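Local coordinates for microcin B17-processing protein McbC (Escherichia coli str. K-12 substr. MG1655, PDB 6GRH) that acts as the FMN-dependent oxidoreductase of the microcin B17 synthetase complex, needed to process the inactive precursor peptide into the active DNA gyrase poison, at residues K102-F108 and N220-A225. Numbering follows the deposited sequence.
Sequences KLLVNAF and NAVLVA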
loop_
_atom_site.group_PDB
_atom_site.type_symbol
_atom_site.label_atom_id
_atom_site.label_comp_id
_atom_site.label_asym_id
_atom_site.label_seq_id
_atom_site.Cartn_x
_atom_site.Cartn_y
_atom_site.Cartn_z
ATOM N N LYS D 102 -2.871 -27.401 -32.849
ATOM C CA LYS D 102 -4.326 -27.317 -32.863
ATOM C C LYS D 102 -4.852 -26.560 -31.657
ATOM O O LYS D 102 -5.769 -25.741 -31.787
ATOM C CB LYS D 102 -4.966 -28.702 -32.843
ATOM C CG LYS D 102 -5.193 -29.337 -34.176
ATOM C CD LYS D 102 -6.138 -30.515 -34.010
ATOM C CE LYS D 102 -6.046 -31.479 -35.171
ATOM N NZ LYS D 102 -7.036 -32.573 -34.958
ATOM N N LEU D 103 -4.309 -26.860 -30.481
ATOM C CA LEU D 103 -4.719 -26.135 -29.272
ATOM C C LEU D 103 -4.487 -24.631 -29.433
ATOM O O LEU D 103 -5.383 -23.839 -29.189
ATOM C CB LEU D 103 -3.984 -26.648 -28.032
ATOM C CG LEU D 103 -4.299 -25.934 -26.723
ATOM C CD1 LEU D 103 -5.772 -26.092 -26.377
ATOM C CD2 LEU D 103 -3.406 -26.479 -25.622
ATOM N N LEU D 104 -3.282 -24.273 -29.866
ATOM C CA LEU D 104 -2.826 -22.896 -29.875
ATOM C C LEU D 104 -3.621 -22.031 -30.856
ATOM O O LEU D 104 -4.146 -20.986 -30.467
ATOM C CB LEU D 104 -1.319 -22.820 -30.178
ATOM C CG LEU D 104 -0.383 -23.400 -29.100
ATOM C CD1 LEU D 104 1.025 -23.527 -29.650
ATOM C CD2 LEU D 104 -0.376 -22.574 -27.827
ATOM N N VAL D 105 -3.725 -22.482 -32.108
ATOM C CA VAL D 105 -4.414 -21.680 -33.151
ATOM C C VAL D 105 -5.918 -21.542 -32.869
ATOM O O VAL D 105 -6.458 -20.460 -32.982
ATOM C CB VAL D 105 -4.151 -22.166 -34.594
ATOM C CG1 VAL D 105 -2.657 -22.149 -34.891
ATOM C CG2 VAL D 105 -4.780 -23.526 -34.877
ATOM N N ASN D 106 -6.562 -22.610 -32.400
ATOM C CA ASN D 106 -7.988 -22.525 -32.057
ATOM C C ASN D 106 -8.296 -21.692 -30.812
ATOM O O ASN D 106 -9.246 -20.917 -30.824
ATOM C CB ASN D 106 -8.584 -23.924 -31.935
ATOM C CG ASN D 106 -8.740 -24.588 -33.282
ATOM O OD1 ASN D 106 -9.677 -24.270 -34.038
ATOM N ND2 ASN D 106 -7.801 -25.479 -33.620
ATOM N N ALA D 107 -7.489 -21.833 -29.751
ATOM C CA ALA D 107 -7.702 -21.068 -28.524
ATOM C C ALA D 107 -7.394 -19.588 -28.644
ATOM O O ALA D 107 -8.070 -18.789 -28.005
ATOM C CB ALA D 107 -6.903 -21.654 -27.355
ATOM N N PHE D 108 -6.367 -19.229 -29.420
ATOM C CA PHE D 108 -5.772 -17.875 -29.343
ATOM C C PHE D 108 -5.712 -17.078 -30.655
ATOM O O PHE D 108 -5.380 -15.877 -30.632
ATOM C CB PHE D 108 -4.352 -17.956 -28.747
ATOM C CG PHE D 108 -4.263 -18.763 -27.491
ATOM C CD1 PHE D 108 -5.100 -18.491 -26.407
ATOM C CD2 PHE D 108 -3.340 -19.791 -27.369
ATOM C CE1 PHE D 108 -5.038 -19.249 -25.250
ATOM C CE2 PHE D 108 -3.265 -20.537 -26.204
ATOM C CZ PHE D 108 -4.105 -20.273 -25.144
ATOM N N ASN D 220 -10.823 -20.435 -23.236
ATOM C CA ASN D 220 -10.754 -20.906 -24.628
ATOM C C ASN D 220 -9.937 -22.192 -24.748
ATOM O O ASN D 220 -10.301 -23.106 -25.510
ATOM C CB ASN D 220 -10.140 -19.848 -25.554
ATOM C CG ASN D 220 -11.163 -18.904 -26.123
ATOM O OD1 ASN D 220 -12.311 -18.896 -25.694
ATOM N ND2 ASN D 220 -10.739 -18.079 -27.097
ATOM N N ALA D 221 -8.832 -22.237 -24.022
ATOM C CA ALA D 221 -7.978 -23.413 -23.993
ATOM C C ALA D 221 -8.666 -24.630 -23.354
ATOM O O ALA D 221 -8.534 -25.725 -23.868
ATOM C CB ALA D 221 -6.655 -23.107 -23.324
ATOM N N VAL D 222 -9.413 -24.429 -22.272
ATOM C CA VAL D 222 -10.274 -25.482 -21.671
ATOM C C VAL D 222 -11.239 -26.054 -22.700
ATOM O O VAL D 222 -11.350 -27.281 -22.863
ATOM C CB VAL D 222 -11.083 -24.960 -20.453
ATOM C CG1 VAL D 222 -12.137 -25.964 -19.996
ATOM C CG2 VAL D 222 -10.154 -24.620 -19.285
ATOM N N LEU D 223 -11.932 -25.158 -23.389
ATOM C CA LEU D 223 -12.948 -25.544 -24.356
ATOM C C LEU D 223 -12.325 -26.234 -25.580
ATOM O O LEU D 223 -12.812 -27.258 -26.008
ATOM C CB LEU D 223 -13.806 -24.346 -24.754
ATOM C CG LEU D 223 -14.604 -23.686 -23.624
ATOM C CD1 LEU D 223 -15.252 -22.399 -24.131
ATOM C CD2 LEU D 223 -15.627 -24.636 -23.015
ATOM N N VAL D 224 -11.221 -25.703 -26.094
ATOM C CA VAL D 224 -10.547 -26.308 -27.241
ATOM C C VAL D 224 -9.971 -27.684 -26.843
ATOM O O VAL D 224 -10.139 -28.666 -27.578
ATOM C CB VAL D 224 -9.476 -25.354 -27.828
ATOM C CG1 VAL D 224 -8.620 -26.040 -28.883
ATOM C CG2 VAL D 224 -10.145 -24.102 -28.424
ATOM N N ALA D 225 -9.340 -27.754 -25.669
ATOM C CA ALA D 225 -8.763 -29.009 -25.149
ATOM C C ALA D 225 -9.791 -30.135 -25.004
ATOM O O ALA D 225 -9.525 -31.285 -25.394
ATOM C CB ALA D 225 -8.082 -28.754 -23.819
#
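Val224 overlaps one turn of segment 102-108, the end of helix 97-108, and sits among three residues: its CG1 lies 3.7 Å from Asn106 CB and 3.8 Å from Leu103 CD1, its CG2 3.7 Å from Ala107 N. Where Ala107, with just a methyl, meets Asn220, their CA atoms come to 5.0 Å, and Ala107 CB rests 4.3 Å from Ala221 CB. The result illustrates how small alanines bring helices close, here to 8.6 Å between axes at 128°, while Val224 and Leu103 fill the space beside them. Leu103 closes one end of the patch, CD1 reaching within 4.4 Å of Ala225 CB. At the other end a hydrogen bond takes over, Asn220 ND2 donating to Ala107 O at 2.9 Å. Asn106 ND2 turns back to Lys102 O, 2.7 Å away. The contact borders the dimer interface: Asn106 also hydrogen-bonds His76, Phe78 and Ser79 of the second McbC subunit, and Asn220 OD1 its Gln219. Within the nitroreductase-type fold, helices 97-108 and 204-227 thus cross obliquely over the antiparallel sheet, Leu103 and Ala225 meeting Phe262 of strand 254-263, and Phe108 and Ala221 meeting Tyr191 of strand 187-194.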